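Long-range contact in phosphoethanolamine N-methyltransferase 1 (PDB 4KRG), which probably methylates phosphoethanolamine with S-adenosylmethionine as methyl donor, a step in nematode phosphocholine biosynthesis: residues D153-E164 against N228-K238. Residues are numbered along the deposited sequence; the frame is centred on the assembly and turned at random.
Sequences DGYIHLRESCSE and NWRQVHWLTKK. With OPE (phosphoric acid mono-(2-amino-ethyl) ester), chain C.
Q231 sets CG beside its backbone N (chi1 -69°), and one bend at chi2 (-68°) places the amide between R159 and S161. The two ends of that amide do different work. NE2 donates to S161 OG at 3.0 Å, nearly straight (171°) and close to the amide plane, whereas OE1 accepts from R159 NE at 3.0 Å, with the donor above the carbonyl plane, and more weakly from NH2. S161 OG in turn gives a very short bond, 2.5 Å, to phosphate oxygen O2 of phosphoethanolamine; through its bond to that hydroxyl, Q231 probably acts from the second shell, helping to set it. The R159 guanidinium has further partners in D45, by salt bridge, and N128.

H157, its CG anti to the backbone N, reaches over to H233: NE2 and ND1 are 3.1 Å apart in a hydrogen bond whose donor is undetermined, the rings meeting rim to rim. H157 ND1 bonds to the carbonyl of T127.

The backbones pair antiparallel: hydrogen-bonded pairs I156-T236, L158-W234 and E160-V232 alternate with non-hydrogen-bonded ones such as H157-L235 and R159-H233. Strand 154-161 also runs parallel to strand 122-126, so this pairing adds an antiparallel strand beside the parallel strands of the Rossmann-like methyltransferase domain.

On the face bearing L158, E160 and W234, the indole presents its edge to E160 CG and to C162 SG, the sulfur lying 3.9 Å from CH2. Near D153, K237 CG sits over one face of the Y155 ring, 4.1 Å from the centroid, and two waters link NZ to D153 OD1 and Y155 OH. Beyond the other strand end, E164 OE2 receives R230 NH1 at 3.0 Å on its anti lone pair, the salt bridge tilted from the guanidinium plane; S163 CB lies over one face of the guanidinium, toward its rim, and NH2 bonds to T340.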
loop_
_atom_site.group_PDB
_atom_site.type_symbol
_atom_site.label_atom_id
_atom_site.label_comp_id
_atom_site.label_asym_id
_atom_site.label_seq_id
_atom_site.Cartn_x
_atom_site.Cartn_y
_atom_site.Cartn_z
ATOM N N ASP A 153 4.294 -4.447 -20.126
ATOM C CA ASP A 153 2.968 -4.710 -19.531
ATOM C C ASP A 153 2.997 -5.706 -18.366
ATOM O O ASP A 153 1.980 -5.926 -17.714
ATOM C CB ASP A 153 1.929 -5.168 -20.568
ATOM C CG ASP A 153 1.771 -4.197 -21.712
ATOM O OD1 ASP A 153 2.127 -3.014 -21.542
ATOM O OD2 ASP A 153 1.286 -4.624 -22.784
ATOM N N GLY A 154 4.156 -6.307 -18.112
ATOM C CA GLY A 154 4.293 -7.287 -17.049
ATOM C C GLY A 154 4.088 -6.694 -15.667
ATOM O O GLY A 154 4.161 -5.486 -15.486
ATOM N N TYR A 155 3.850 -7.553 -14.685
ATOM C CA TYR A 155 3.581 -7.113 -13.322
ATOM C C TYR A 155 4.515 -7.762 -12.315
ATOM O O TYR A 155 5.063 -8.839 -12.557
ATOM C CB TYR A 155 2.164 -7.492 -12.927
ATOM C CG TYR A 155 1.063 -6.703 -13.591
ATOM C CD1 TYR A 155 0.530 -5.579 -12.981
ATOM C CD2 TYR A 155 0.524 -7.113 -14.803
ATOM C CE1 TYR A 155 -0.497 -4.875 -13.570
ATOM C CE2 TYR A 155 -0.503 -6.415 -15.397
ATOM C CZ TYR A 155 -1.010 -5.301 -14.776
ATOM O OH TYR A 155 -2.032 -4.609 -15.367
ATOM N N ILE A 156 4.687 -7.097 -11.175
ATOM C CA ILE A 156 5.341 -7.694 -10.021
ATOM C C ILE A 156 4.448 -7.486 -8.804
ATOM O O ILE A 156 3.891 -6.404 -8.606
ATOM C CB ILE A 156 6.783 -7.143 -9.792
ATOM C CG1 ILE A 156 7.366 -7.663 -8.479
ATOM C CG2 ILE A 156 6.821 -5.621 -9.840
ATOM C CD1 ILE A 156 8.829 -7.311 -8.292
ATOM N N HIS A 157 4.273 -8.542 -8.022
ATOM C CA HIS A 157 3.554 -8.432 -6.767
ATOM C C HIS A 157 4.552 -8.533 -5.624
ATOM O O HIS A 157 5.390 -9.435 -5.602
ATOM C CB HIS A 157 2.514 -9.543 -6.622
ATOM C CG HIS A 157 1.837 -9.553 -5.285
ATOM N ND1 HIS A 157 2.374 -10.186 -4.187
ATOM C CD2 HIS A 157 0.672 -8.998 -4.875
ATOM C CE1 HIS A 157 1.567 -10.021 -3.149
ATOM N NE2 HIS A 157 0.533 -9.300 -3.540
ATOM N N LEU A 158 4.447 -7.611 -4.670
ATOM C CA LEU A 158 5.244 -7.685 -3.455
ATOM C C LEU A 158 4.333 -7.501 -2.253
ATOM O O LEU A 158 3.329 -6.817 -2.338
ATOM C CB LEU A 158 6.325 -6.615 -3.466
ATOM C CG LEU A 158 7.254 -6.686 -4.680
ATOM C CD1 LEU A 158 7.438 -5.302 -5.278
ATOM C CD2 LEU A 158 8.590 -7.273 -4.291
ATOM N N ARG A 159 4.685 -8.134 -1.145
ATOM C CA ARG A 159 3.959 -7.979 0.106
ATOM C C ARG A 159 4.982 -8.058 1.221
ATOM O O ARG A 159 5.757 -9.012 1.287
ATOM C CB ARG A 159 2.935 -9.097 0.280
ATOM C CG ARG A 159 2.187 -9.027 1.607
ATOM C CD ARG A 159 2.796 -9.912 2.688
ATOM N NE ARG A 159 1.896 -10.017 3.833
ATOM C CZ ARG A 159 0.885 -10.878 3.912
ATOM N NH1 ARG A 159 0.644 -11.726 2.916
ATOM N NH2 ARG A 159 0.116 -10.893 4.989
ATOM N N GLU A 160 5.002 -7.063 2.099
ATOM C CA GLU A 160 6.014 -7.049 3.141
ATOM C C GLU A 160 5.438 -6.696 4.504
ATOM O O GLU A 160 4.446 -5.973 4.600
ATOM C CB GLU A 160 7.137 -6.068 2.786
ATOM C CG GLU A 160 7.789 -6.304 1.436
ATOM C CD GLU A 160 8.562 -7.617 1.367
ATOM O OE1 GLU A 160 8.993 -8.117 2.432
ATOM O OE2 GLU A 160 8.746 -8.149 0.248
ATOM N N SER A 161 6.058 -7.218 5.557
ATOM C CA SER A 161 5.749 -6.778 6.905
ATOM C C SER A 161 6.405 -5.423 7.066
ATOM O O SER A 161 7.638 -5.316 7.095
ATOM C CB SER A 161 6.314 -7.740 7.944
ATOM O OG SER A 161 5.741 -9.020 7.797
ATOM N N CYS A 162 5.592 -4.382 7.151
ATOM C CA CYS A 162 6.143 -3.045 7.241
ATOM C C CYS A 162 6.171 -2.556 8.685
ATOM O O CYS A 162 5.217 -2.766 9.430
ATOM C CB CYS A 162 5.371 -2.085 6.330
ATOM S SG CYS A 162 5.558 -2.474 4.570
ATOM N N SER A 163 7.293 -1.952 9.072
ATOM C CA SER A 163 7.486 -1.332 10.389
ATOM C C SER A 163 7.526 -2.265 11.610
ATOM O O SER A 163 8.158 -1.935 12.612
ATOM C CB SER A 163 6.487 -0.198 10.621
ATOM O OG SER A 163 6.752 0.882 9.753
ATOM N N GLU A 164 6.855 -3.411 11.534
ATOM C CA GLU A 164 6.803 -4.348 12.655
ATOM C C GLU A 164 6.487 -5.756 12.157
ATOM O O GLU A 164 5.997 -5.925 11.041
ATOM C CB GLU A 164 5.723 -3.916 13.645
ATOM C CG GLU A 164 4.313 -4.196 13.164
ATOM C CD GLU A 164 3.247 -3.646 14.087
ATOM O OE1 GLU A 164 2.521 -4.452 14.707
ATOM O OE2 GLU A 164 3.127 -2.407 14.188
ATOM N N ASN A 228 -3.631 -5.726 12.570
ATOM C CA ASN A 228 -2.409 -5.219 11.978
ATOM C C ASN A 228 -2.664 -4.681 10.575
ATOM O O ASN A 228 -3.001 -5.442 9.663
ATOM C CB ASN A 228 -1.356 -6.331 11.954
ATOM C CG ASN A 228 0.009 -5.838 11.527
ATOM O OD1 ASN A 228 0.212 -4.645 11.284
ATOM N ND2 ASN A 228 0.964 -6.759 11.448
ATOM N N TRP A 229 -2.502 -3.368 10.415
ATOM C CA TRP A 229 -2.711 -2.680 9.142
ATOM C C TRP A 229 -1.438 -2.626 8.309
ATOM O O TRP A 229 -1.456 -2.167 7.168
ATOM C CB TRP A 229 -3.170 -1.234 9.399
ATOM C CG TRP A 229 -4.647 -1.057 9.632
ATOM C CD1 TRP A 229 -5.529 -0.438 8.800
ATOM C CD2 TRP A 229 -5.404 -1.499 10.770
ATOM N NE1 TRP A 229 -6.791 -0.464 9.345
ATOM C CE2 TRP A 229 -6.747 -1.111 10.550
ATOM C CE3 TRP A 229 -5.090 -2.177 11.952
ATOM C CZ2 TRP A 229 -7.766 -1.382 11.471
ATOM C CZ3 TRP A 229 -6.104 -2.450 12.859
ATOM C CH2 TRP A 229 -7.425 -2.053 12.610
ATOM N N ARG A 230 -0.330 -3.081 8.885
ATOM C CA ARG A 230 0.992 -2.883 8.283
ATOM C C ARG A 230 1.522 -4.083 7.497
ATOM O O ARG A 230 2.706 -4.139 7.165
ATOM C CB ARG A 230 2.009 -2.451 9.345
ATOM C CG ARG A 230 1.786 -1.039 9.876
ATOM C CD ARG A 230 2.574 -0.799 11.154
ATOM N NE ARG A 230 2.811 0.624 11.397
ATOM C CZ ARG A 230 3.512 1.103 12.417
ATOM N NH1 ARG A 230 4.040 0.277 13.313
ATOM N NH2 ARG A 230 3.683 2.413 12.542
ATOM N N GLN A 231 0.647 -5.043 7.216
ATOM C CA GLN A 231 0.936 -6.070 6.227
ATOM C C GLN A 231 0.527 -5.480 4.896
ATOM O O GLN A 231 -0.651 -5.487 4.535
ATOM C CB GLN A 231 0.132 -7.328 6.514
ATOM C CG GLN A 231 0.586 -8.033 7.771
ATOM C CD GLN A 231 1.966 -8.614 7.613
ATOM O OE1 GLN A 231 2.169 -9.530 6.819
ATOM N NE2 GLN A 231 2.933 -8.071 8.351
ATOM N N VAL A 232 1.502 -4.943 4.174
ATOM C CA VAL A 232 1.204 -4.103 3.030
ATOM C C VAL A 232 1.659 -4.768 1.743
ATOM O O VAL A 232 2.749 -5.341 1.669
ATOM C CB VAL A 232 1.838 -2.695 3.176
ATOM C CG1 VAL A 232 1.343 -1.762 2.072
ATOM C CG2 VAL A 232 1.513 -2.091 4.551
ATOM N N HIS A 233 0.801 -4.713 0.729
ATOM C CA HIS A 233 1.159 -5.253 -0.576
ATOM C C HIS A 233 0.830 -4.304 -1.723
ATOM O O HIS A 233 0.037 -3.367 -1.571
ATOM C CB HIS A 233 0.606 -6.671 -0.797
ATOM C CG HIS A 233 -0.886 -6.753 -0.941
ATOM N ND1 HIS A 233 -1.487 -7.597 -1.855
ATOM C CD2 HIS A 233 -1.890 -6.154 -0.268
ATOM C CE1 HIS A 233 -2.799 -7.499 -1.745
ATOM N NE2 HIS A 233 -3.071 -6.622 -0.789
ATOM N N TRP A 234 1.483 -4.543 -2.857
ATOM C CA TRP A 234 1.438 -3.647 -4.001
ATOM C C TRP A 234 1.436 -4.460 -5.276
ATOM O O TRP A 234 2.158 -5.447 -5.385
ATOM C CB TRP A 234 2.683 -2.753 -4.029
ATOM C CG TRP A 234 2.984 -2.057 -2.744
ATOM C CD1 TRP A 234 2.522 -0.838 -2.344
ATOM C CD2 TRP A 234 3.827 -2.539 -1.691
ATOM N NE1 TRP A 234 3.016 -0.535 -1.105
ATOM C CE2 TRP A 234 3.818 -1.556 -0.680
ATOM C CE3 TRP A 234 4.574 -3.702 -1.497
ATOM C CZ2 TRP A 234 4.536 -1.710 0.507
ATOM C CZ3 TRP A 234 5.283 -3.851 -0.315
ATOM C CH2 TRP A 234 5.261 -2.859 0.668
ATOM N N LEU A 235 0.632 -4.039 -6.242
ATOM C CA LEU A 235 0.731 -4.572 -7.594
ATOM C C LEU A 235 1.302 -3.465 -8.466
ATOM O O LEU A 235 0.807 -2.337 -8.463
ATOM C CB LEU A 235 -0.632 -5.016 -8.121
ATOM C CG LEU A 235 -0.612 -5.714 -9.484
ATOM C CD1 LEU A 235 0.222 -6.976 -9.427
ATOM C CD2 LEU A 235 -2.032 -6.041 -9.919
ATOM N N THR A 236 2.348 -3.800 -9.205
ATOM C CA THR A 236 3.159 -2.819 -9.905
ATOM C C THR A 236 3.415 -3.263 -11.348
ATOM O O THR A 236 3.764 -4.417 -11.600
ATOM C CB THR A 236 4.481 -2.624 -9.156
ATOM O OG1 THR A 236 4.203 -2.134 -7.839
ATOM C CG2 THR A 236 5.357 -1.641 -9.864
ATOM N N LYS A 237 3.241 -2.340 -12.289
ATOM C CA LYS A 237 3.295 -2.655 -13.710
ATOM C C LYS A 237 4.520 -2.027 -14.379
ATOM O O LYS A 237 4.858 -0.875 -14.104
ATOM C CB LYS A 237 2.017 -2.155 -14.392
ATOM C CG LYS A 237 1.801 -2.695 -15.795
ATOM C CD LYS A 237 0.542 -2.115 -16.426
ATOM C CE LYS A 237 0.294 -2.703 -17.802
ATOM N NZ LYS A 237 -0.892 -2.068 -18.437
ATOM N N LYS A 238 5.177 -2.785 -15.258
ATOM C CA LYS A 238 6.313 -2.288 -16.033
ATOM C C LYS A 238 5.805 -1.528 -17.251
ATOM O O LYS A 238 5.163 -2.103 -18.126
ATOM C CB LYS A 238 7.208 -3.448 -16.479
ATOM C CG LYS A 238 8.269 -3.080 -17.495
ATOM C CD LYS A 238 9.078 -4.303 -17.889
ATOM C CE LYS A 238 10.068 -3.988 -18.996
ATOM N NZ LYS A 238 10.919 -5.175 -19.292
HETATM C CA OPE C . 6.063 -13.282 8.678
HETATM C CB OPE C . 6.308 -14.534 7.902
HETATM O O1 OPE C . 6.134 -12.135 11.313
HETATM O O2 OPE C . 6.534 -10.311 9.725
HETATM O O3 OPE C . 8.480 -11.366 10.872
HETATM O O4 OPE C . 7.194 -12.633 9.132
HETATM N N OPE C . 7.245 -14.460 6.813
HETATM P P OPE C . 7.101 -11.588 10.289
HETATM O O HOH W 1 -0.473 -1.367 -21.121
HETATM O O HOH W 2 -3.160 -1.800 -16.281
HETATM O O HOH W 3 4.455 -4.440 -6.491
HETATM O O HOH W 4 3.669 -5.632 9.682
#